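Local coordinates for initiator protein NS1 (Human bocavirus, PDB 4KW3) that probably binds and nicks the viral replication origin through this N-terminal nuclease domain, starting rolling-circle DNA replication, with helicase activity in the rest of the protein, at residues 90-104 and 117-129. Residues are numbered along the deposited sequence; the frame is centred on the assembly and turned at random.
Sequences MSHKQRNMFPRCDII and HIIVGGEGLSKRN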
ATOM      1  N   MET A  90     -11.516   4.363  10.893  1.00 45.80           N
ATOM      2  CA  MET A  90     -12.451   3.497  11.615  1.00 49.81           C
ATOM      3  C   MET A  90     -12.692   4.025  13.024  1.00 62.61           C
ATOM      4  O   MET A  90     -13.785   3.915  13.577  1.00 62.95           O
ATOM      5  CB  MET A  90     -11.955   2.059  11.663  1.00 45.03           C
ATOM      6  CG  MET A  90     -11.984   1.416  10.309  1.00 50.96           C
ATOM      7  SD  MET A  90     -13.598   1.618   9.527  1.00 50.86           S
ATOM      8  CE  MET A  90     -14.548   0.324  10.323  1.00 46.38           C
ATOM      9  N   SER A  91     -11.644   4.594  13.596  1.00 63.42           N
ATOM     10  CA  SER A  91     -11.727   5.240  14.885  1.00 60.82           C
ATOM     11  C   SER A  91     -12.809   6.335  14.901  1.00 59.67           C
ATOM     12  O   SER A  91     -13.629   6.396  15.825  1.00 53.68           O
ATOM     13  CB  SER A  91     -10.362   5.829  15.226  1.00 57.14           C
ATOM     14  OG  SER A  91     -10.298   6.225  16.570  1.00 64.24           O
ATOM     15  N   HIS A  92     -12.817   7.179  13.870  1.00 51.00           N
ATOM     16  CA  HIS A  92     -13.852   8.193  13.722  1.00 43.81           C
ATOM     17  C   HIS A  92     -15.231   7.550  13.516  1.00 62.16           C
ATOM     18  O   HIS A  92     -16.189   7.920  14.188  1.00 61.88           O
ATOM     19  CB  HIS A  92     -13.549   9.162  12.570  1.00 47.93           C
ATOM     20  CG  HIS A  92     -12.400  10.090  12.824  1.00 66.78           C
ATOM     21  ND1 HIS A  92     -11.431   9.845  13.772  1.00 78.64           N
ATOM     22  CD2 HIS A  92     -12.068  11.271  12.247  1.00 75.69           C
ATOM     23  CE1 HIS A  92     -10.553  10.832  13.770  1.00 76.87           C
ATOM     24  NE2 HIS A  92     -10.915  11.708  12.854  1.00 74.78           N
ATOM     25  N   LYS A  93     -15.333   6.596  12.590  1.00 58.30           N
ATOM     26  CA  LYS A  93     -16.621   5.971  12.281  1.00 58.32           C
ATOM     27  C   LYS A  93     -17.252   5.301  13.490  1.00 63.12           C
ATOM     28  O   LYS A  93     -18.474   5.266  13.606  1.00 66.22           O
ATOM     29  CB  LYS A  93     -16.508   4.951  11.147  1.00 57.87           C
ATOM     30  CG  LYS A  93     -16.040   5.520   9.825  1.00 60.84           C
ATOM     31  CD  LYS A  93     -16.993   6.573   9.316  1.00 63.38           C
ATOM     32  CE  LYS A  93     -16.642   6.959   7.888  1.00 65.82           C
ATOM     33  NZ  LYS A  93     -17.421   8.157   7.452  1.00 69.97           N
ATOM     34  N   GLN A  94     -16.423   4.776  14.388  1.00 57.59           N
ATOM     35  CA  GLN A  94     -16.923   4.090  15.575  1.00 55.65           C
ATOM     36  C   GLN A  94     -16.904   4.935  16.859  1.00 57.03           C
ATOM     37  O   GLN A  94     -17.315   4.447  17.918  1.00 56.41           O
ATOM     38  CB  GLN A  94     -16.126   2.817  15.821  1.00 52.34           C
ATOM     39  CG  GLN A  94     -16.338   1.746  14.810  1.00 51.75           C
ATOM     40  CD  GLN A  94     -15.552   0.496  15.136  1.00 55.39           C
ATOM     41  OE1 GLN A  94     -14.949   0.389  16.200  1.00 59.76           O
ATOM     42  NE2 GLN A  94     -15.552  -0.455  14.218  1.00 55.65           N
ATOM     43  N   ARG A  95     -16.422   6.174  16.768  1.00 55.36           N
ATOM     44  CA  ARG A  95     -16.229   7.017  17.952  1.00 65.11           C
ATOM     45  C   ARG A  95     -15.613   6.209  19.090  1.00 61.29           C
ATOM     46  O   ARG A  95     -16.189   6.091  20.159  1.00 67.90           O
ATOM     47  CB  ARG A  95     -17.541   7.641  18.398  1.00 70.22           C
ATOM     48  CG  ARG A  95     -18.386   8.153  17.258  1.00 83.59           C
ATOM     49  CD  ARG A  95     -19.687   8.741  17.783  1.00106.45           C
ATOM     50  NE  ARG A  95     -20.514   9.243  16.695  1.00122.30           N
ATOM     51  CZ  ARG A  95     -21.218   8.464  15.876  1.00130.22           C
ATOM     52  NH1 ARG A  95     -21.197   7.141  16.017  1.00126.20           N
ATOM     53  NH2 ARG A  95     -21.943   9.012  14.907  1.00133.78           N
ATOM     54  N   ASN A  96     -14.459   5.620  18.814  1.00 56.61           N
ATOM     55  CA  ASN A  96     -13.786   4.728  19.728  1.00 64.51           C
ATOM     56  C   ASN A  96     -12.301   4.770  19.383  1.00 72.33           C
ATOM     57  O   ASN A  96     -11.943   4.638  18.213  1.00 73.03           O
ATOM     58  CB  ASN A  96     -14.332   3.319  19.535  1.00 70.27           C
ATOM     59  CG  ASN A  96     -13.782   2.332  20.538  1.00 85.60           C
ATOM     60  OD1 ASN A  96     -12.722   2.539  21.132  1.00 90.21           O
ATOM     61  ND2 ASN A  96     -14.493   1.228  20.716  1.00 95.08           N
ATOM     62  N   MET A  97     -11.440   4.921  20.390  1.00 76.14           N
ATOM     63  CA  MET A  97     -10.001   5.029  20.148  1.00 75.99           C
ATOM     64  C   MET A  97      -9.402   3.690  19.769  1.00 76.44           C
ATOM     65  O   MET A  97      -8.329   3.623  19.169  1.00 78.13           O
ATOM     66  CB  MET A  97      -9.250   5.609  21.357  1.00 87.24           C
ATOM     67  CG  MET A  97      -9.562   7.079  21.682  1.00 91.70           C
ATOM     68  SD  MET A  97      -9.455   8.199  20.264  1.00144.99           S
ATOM     69  CE  MET A  97      -7.808   7.876  19.642  1.00 89.81           C
ATOM     70  N   PHE A  98     -10.104   2.616  20.093  1.00 74.94           N
ATOM     71  CA  PHE A  98      -9.599   1.298  19.753  1.00 73.48           C
ATOM     72  C   PHE A  98     -10.647   0.517  18.986  1.00 71.13           C
ATOM     73  O   PHE A  98     -11.304  -0.358  19.545  1.00 79.42           O
ATOM     74  CB  PHE A  98      -9.151   0.565  21.017  1.00 78.35           C
ATOM     75  CG  PHE A  98      -8.117   1.317  21.799  1.00 88.51           C
ATOM     76  CD1 PHE A  98      -6.779   1.241  21.446  1.00 89.73           C
ATOM     77  CD2 PHE A  98      -8.483   2.120  22.871  1.00 95.20           C
ATOM     78  CE1 PHE A  98      -5.822   1.943  22.154  1.00 95.38           C
ATOM     79  CE2 PHE A  98      -7.533   2.826  23.583  1.00 96.32           C
ATOM     80  CZ  PHE A  98      -6.199   2.737  23.225  1.00 97.34           C
ATOM     81  N   PRO A  99     -10.799   0.843  17.690  1.00 63.74           N
ATOM     82  CA  PRO A  99     -11.869   0.329  16.825  1.00 59.63           C
ATOM     83  C   PRO A  99     -11.772  -1.160  16.558  1.00 57.60           C
ATOM     84  O   PRO A  99     -10.664  -1.692  16.495  1.00 62.14           O
ATOM     85  CB  PRO A  99     -11.683   1.108  15.515  1.00 55.07           C
ATOM     86  CG  PRO A  99     -10.295   1.627  15.560  1.00 54.40           C
ATOM     87  CD  PRO A  99      -9.947   1.823  16.991  1.00 58.82           C
ATOM     88  N   ARG A 100     -12.922  -1.816  16.420  1.00 56.24           N
ATOM     89  CA  ARG A 100     -12.958  -3.210  16.000  1.00 58.21           C
ATOM     90  C   ARG A 100     -13.133  -3.275  14.502  1.00 51.57           C
ATOM     91  O   ARG A 100     -14.222  -3.009  13.980  1.00 59.36           O
ATOM     92  CB  ARG A 100     -14.090  -3.986  16.677  1.00 64.92           C
ATOM     93  CG  ARG A 100     -14.036  -3.975  18.187  1.00 81.15           C
ATOM     94  CD  ARG A 100     -15.102  -4.871  18.797  1.00 95.48           C
ATOM     95  NE  ARG A 100     -15.099  -4.757  20.252  1.00109.39           N
ATOM     96  CZ  ARG A 100     -14.364  -5.509  21.065  1.00114.28           C
ATOM     97  NH1 ARG A 100     -13.560  -6.444  20.566  1.00111.63           N
ATOM     98  NH2 ARG A 100     -14.434  -5.322  22.377  1.00116.55           N
ATOM     99  N   CYS A 101     -12.064  -3.651  13.816  1.00 46.85           N
ATOM    100  CA  CYS A 101     -12.086  -3.754  12.365  1.00 51.14           C
ATOM    101  C   CYS A 101     -10.991  -4.664  11.839  1.00 50.49           C
ATOM    102  O   CYS A 101     -10.027  -4.958  12.525  1.00 54.20           O
ATOM    103  CB  CYS A 101     -11.894  -2.374  11.758  1.00 52.13           C
ATOM    104  SG  CYS A 101     -10.416  -1.604  12.379  1.00 51.34           S
ATOM    105  N   ASP A 102     -11.135  -5.104  10.603  1.00 49.27           N
ATOM    106  CA  ASP A 102     -10.041  -5.780   9.946  1.00 49.93           C
ATOM    107  C   ASP A 102      -9.544  -4.901   8.819  1.00 48.92           C
ATOM    108  O   ASP A 102     -10.343  -4.263   8.119  1.00 50.70           O
ATOM    109  CB  ASP A 102     -10.452  -7.165   9.444  1.00 55.89           C
ATOM    110  CG  ASP A 102     -10.625  -8.169  10.575  1.00 57.54           C
ATOM    111  OD1 ASP A 102      -9.599  -8.509  11.209  1.00 57.24           O
ATOM    112  OD2 ASP A 102     -11.767  -8.645  10.805  1.00 55.00           O
ATOM    113  N   ILE A 103      -8.223  -4.838   8.672  1.00 40.96           N
ATOM    114  CA  ILE A 103      -7.622  -3.978   7.659  1.00 40.35           C
ATOM    115  C   ILE A 103      -6.465  -4.681   6.951  1.00 43.94           C
ATOM    116  O   ILE A 103      -5.528  -5.157   7.597  1.00 41.24           O
ATOM    117  CB  ILE A 103      -7.088  -2.667   8.291  1.00 34.96           C
ATOM    118  CG1 ILE A 103      -8.227  -1.893   8.968  1.00 33.39           C
ATOM    119  CG2 ILE A 103      -6.378  -1.794   7.238  1.00 30.98           C
ATOM    120  CD1 ILE A 103      -7.759  -0.854   9.937  1.00 32.84           C
ATOM    121  N   ILE A 104      -6.535  -4.742   5.622  1.00 42.39           N
ATOM    122  CA  ILE A 104      -5.375  -5.105   4.813  1.00 34.08           C
ATOM    123  C   ILE A 104      -4.990  -3.915   3.924  1.00 40.39           C
ATOM    124  O   ILE A 104      -5.871  -3.254   3.347  1.00 44.26           O
ATOM    125  CB  ILE A 104      -5.641  -6.329   3.949  1.00 36.70           C
ATOM    126  CG1 ILE A 104      -5.907  -7.551   4.843  1.00 36.41           C
ATOM    127  CG2 ILE A 104      -4.454  -6.558   2.969  1.00 30.90           C
ATOM    128  CD1 ILE A 104      -6.535  -8.756   4.104  1.00 29.68           C
ATOM    129  N   HIS A 117      -3.887  -0.423  -2.187  1.00 37.98           N
ATOM    130  CA  HIS A 117      -5.208  -1.017  -2.043  1.00 34.12           C
ATOM    131  C   HIS A 117      -5.445  -1.181  -0.559  1.00 44.50           C
ATOM    132  O   HIS A 117      -4.526  -1.589   0.183  1.00 41.44           O
ATOM    133  CB  HIS A 117      -5.279  -2.376  -2.715  1.00 38.67           C
ATOM    134  CG  HIS A 117      -5.203  -2.316  -4.203  1.00 58.17           C
ATOM    135  ND1 HIS A 117      -6.330  -2.343  -5.005  1.00 55.75           N
ATOM    136  CD2 HIS A 117      -4.139  -2.215  -5.037  1.00 57.63           C
ATOM    137  CE1 HIS A 117      -5.958  -2.276  -6.270  1.00 61.37           C
ATOM    138  NE2 HIS A 117      -4.636  -2.194  -6.316  1.00 67.47           N
ATOM    139  N   ILE A 118      -6.654  -0.815  -0.129  1.00 28.34           N
ATOM    140  CA  ILE A 118      -7.069  -0.972   1.258  1.00 34.60           C
ATOM    141  C   ILE A 118      -8.344  -1.799   1.307  1.00 38.68           C
ATOM    142  O   ILE A 118      -9.356  -1.422   0.720  1.00 38.13           O
ATOM    143  CB  ILE A 118      -7.382   0.395   1.905  1.00 39.87           C
ATOM    144  CG1 ILE A 118      -6.199   1.344   1.746  1.00 40.64           C
ATOM    145  CG2 ILE A 118      -7.799   0.255   3.374  1.00 29.66           C
ATOM    146  CD1 ILE A 118      -6.425   2.424   0.732  1.00 36.86           C
ATOM    147  N   ILE A 119      -8.301  -2.923   2.005  1.00 42.51           N
ATOM    148  CA  ILE A 119      -9.530  -3.635   2.325  1.00 49.97           C
ATOM    149  C   ILE A 119      -9.823  -3.379   3.796  1.00 46.20           C
ATOM    150  O   ILE A 119      -9.013  -3.689   4.670  1.00 49.74           O
ATOM    151  CB  ILE A 119      -9.433  -5.162   2.071  1.00 40.84           C
ATOM    152  CG1 ILE A 119      -8.898  -5.454   0.673  1.00 34.92           C
ATOM    153  CG2 ILE A 119     -10.790  -5.805   2.225  1.00 36.23           C
ATOM    154  CD1 ILE A 119      -8.498  -6.875   0.493  1.00 30.76           C
ATOM    155  N   VAL A 120     -10.978  -2.795   4.067  1.00 39.08           N
ATOM    156  CA  VAL A 120     -11.352  -2.491   5.434  1.00 37.26           C
ATOM    157  C   VAL A 120     -12.799  -2.901   5.740  1.00 46.55           C
ATOM    158  O   VAL A 120     -13.720  -2.705   4.921  1.00 42.76           O
ATOM    159  CB  VAL A 120     -11.119  -1.006   5.736  1.00 35.81           C
ATOM    160  CG1 VAL A 120     -11.760  -0.121   4.655  1.00 30.91           C
ATOM    161  CG2 VAL A 120     -11.624  -0.666   7.113  1.00 31.49           C
ATOM    162  N   GLY A 121     -12.996  -3.473   6.924  1.00 39.82           N
ATOM    163  CA  GLY A 121     -14.306  -3.952   7.309  1.00 40.62           C
ATOM    164  C   GLY A 121     -14.543  -3.863   8.801  1.00 48.18           C
ATOM    165  O   GLY A 121     -13.632  -4.060   9.608  1.00 49.59           O
ATOM    166  N   GLY A 122     -15.790  -3.602   9.168  1.00 49.02           N
ATOM    167  CA  GLY A 122     -16.140  -3.447  10.560  1.00 49.08           C
ATOM    168  C   GLY A 122     -17.258  -2.454  10.747  1.00 54.76           C
ATOM    169  O   GLY A 122     -17.701  -1.823   9.786  1.00 60.53           O
ATOM    170  N   GLU A 123     -17.710  -2.339  11.995  1.00 57.24           N
ATOM    171  CA  GLU A 123     -18.799  -1.457  12.400  1.00 53.95           C
ATOM    172  C   GLU A 123     -18.439  -0.018  12.070  1.00 55.49           C
ATOM    173  O   GLU A 123     -17.293   0.373  12.238  1.00 59.73           O
ATOM    174  CB  GLU A 123     -19.045  -1.608  13.904  1.00 54.07           C
ATOM    175  CG  GLU A 123     -20.429  -1.232  14.376  1.00 75.48           C
ATOM    176  CD  GLU A 123     -20.683  -1.639  15.820  1.00 88.67           C
ATOM    177  OE1 GLU A 123     -19.707  -1.938  16.543  1.00 95.37           O
ATOM    178  OE2 GLU A 123     -21.862  -1.677  16.226  1.00 91.88           O
ATOM    179  N   GLY A 124     -19.407   0.759  11.588  1.00 50.29           N
ATOM    180  CA  GLY A 124     -19.170   2.149  11.231  1.00 50.14           C
ATOM    181  C   GLY A 124     -19.076   2.408   9.736  1.00 55.27           C
ATOM    182  O   GLY A 124     -19.268   3.546   9.291  1.00 50.92           O
ATOM    183  N   LEU A 125     -18.752   1.368   8.965  1.00 56.78           N
ATOM    184  CA  LEU A 125     -18.830   1.437   7.505  1.00 56.10           C
ATOM    185  C   LEU A 125     -20.072   0.705   7.028  1.00 52.64           C
ATOM    186  O   LEU A 125     -20.529  -0.251   7.663  1.00 55.56           O
ATOM    187  CB  LEU A 125     -17.603   0.832   6.813  1.00 48.55           C
ATOM    188  CG  LEU A 125     -16.307   1.630   6.756  1.00 51.52           C
ATOM    189  CD1 LEU A 125     -15.236   0.790   6.119  1.00 56.86           C
ATOM    190  CD2 LEU A 125     -16.492   2.907   5.971  1.00 56.40           C
ATOM    191  N   SER A 126     -20.630   1.174   5.918  1.00 45.11           N
ATOM    192  CA  SER A 126     -21.772   0.512   5.300  1.00 52.54           C
ATOM    193  C   SER A 126     -21.896   0.985   3.855  1.00 60.24           C
ATOM    194  O   SER A 126     -21.199   1.917   3.452  1.00 60.26           O
ATOM    195  CB  SER A 126     -23.048   0.858   6.068  1.00 48.76           C
ATOM    196  OG  SER A 126     -23.389   2.224   5.874  1.00 60.69           O
ATOM    197  N   LYS A 127     -22.788   0.351   3.088  1.00 60.66           N
ATOM    198  CA  LYS A 127     -23.099   0.791   1.730  1.00 57.35           C
ATOM    199  C   LYS A 127     -23.477   2.265   1.716  1.00 61.77           C
ATOM    200  O   LYS A 127     -23.223   2.994   0.763  1.00 70.00           O
ATOM    201  CB  LYS A 127     -24.233  -0.042   1.102  1.00 65.33           C
ATOM    202  CG  LYS A 127     -23.789  -1.309   0.393  1.00 83.97           C
ATOM    203  CD  LYS A 127     -24.745  -1.631  -0.763  1.00100.86           C
ATOM    204  CE  LYS A 127     -24.060  -2.476  -1.841  1.00112.40           C
ATOM    205  NZ  LYS A 127     -23.467  -3.764  -1.353  1.00114.34           N
ATOM    206  N   ARG A 128     -24.090   2.685   2.804  1.00 68.76           N
ATOM    207  CA  ARG A 128     -24.648   4.012   2.946  1.00 78.21           C
ATOM    208  C   ARG A 128     -23.539   5.088   2.992  1.00 77.83           C
ATOM    209  O   ARG A 128     -23.694   6.169   2.419  1.00 88.09           O
ATOM    210  CB  ARG A 128     -25.557   3.990   4.189  1.00 79.26           C
ATOM    211  CG  ARG A 128     -26.623   5.043   4.293  1.00 91.65           C
ATOM    212  CD  ARG A 128     -27.255   5.006   5.686  1.00108.36           C
ATOM    213  NE  ARG A 128     -26.257   4.843   6.744  1.00122.71           N
ATOM    214  CZ  ARG A 128     -25.548   5.835   7.278  1.00125.78           C
ATOM    215  NH1 ARG A 128     -25.750   7.087   6.885  1.00127.15           N
ATOM    216  NH2 ARG A 128     -24.655   5.576   8.231  1.00121.60           N
ATOM    217  N   ASN A 129     -22.451   4.809   3.706  1.00 69.27           N
ATOM    218  CA  ASN A 129     -21.350   5.773   3.854  1.00 64.79           C
ATOM    219  C   ASN A 129     -20.001   5.463   3.190  1.00 57.49           C
ATOM    220  O   ASN A 129     -19.141   6.340   3.104  1.00 60.49           O
ATOM    221  CB  ASN A 129     -21.139   6.162   5.329  1.00 41.66           C
ATOM    222  CG  ASN A 129     -20.553   5.034   6.173  1.00 55.66           C
ATOM    223  OD1 ASN A 129     -20.441   3.882   5.730  1.00 60.76           O
ATOM    224  ND2 ASN A 129     -20.174   5.369   7.406  1.00 43.97           N
TER
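Strands 101-104 and 117-122 run antiparallel, their axes 4.7 Å apart, with Asp102-Gly121 and Ile104-Ile119 as hydrogen-bonded pairs and Ile103-Val120 as a non-hydrogen-bonded pair between them. The bond from Ile104 N to Ile119 O measures 2.9 Å. On one sheet face Ile103 and Val120 lie side by side, both pointing to helix 74-94; Ile104 and Ile119 occupy the other face, under Phe11 and helix 204-212. Met90, on the last turns of helix 74-94, bends at chi2 (-51°) and chi3 (-80°), which folds its thioether over the strand end. Its CG meets Val120 CG2 at 3.8 Å, SD touches Leu125 CD1 at 3.9 Å, and CE reaches the turn carbonyls of Gly122 and Glu123. Lys93 lays its aliphatic chain against Gly124 and the amide of Asn129, while NZ hydrogen-bonds Ser133 OG and Gln136 OE1. Asn129 ND2 in turn bonds Gly124 O at 2.8 Å, nearly straight at 171°. The Gln94 amide makes three bonds to two pieces of backbone: NE2 donates to Glu123 O at 2.8 Å and to Arg100 O at 2.9 Å, both near its amide plane, though NE2 sits above the carbonyl plane of Arg100 and tilts from that of Glu123; OE1 takes Arg100 N on a lone pair. These bonds fix the amide's rotation. Strand 114-122 also carries His117 of the predicted RCR-2 motif, a predicted metal ligand near the predicted nucleophile Tyr211. The hairpin bearing these ligands is held at its open end to helix 74-94 by Gln94's polar bonds and Met90's apolar contacts.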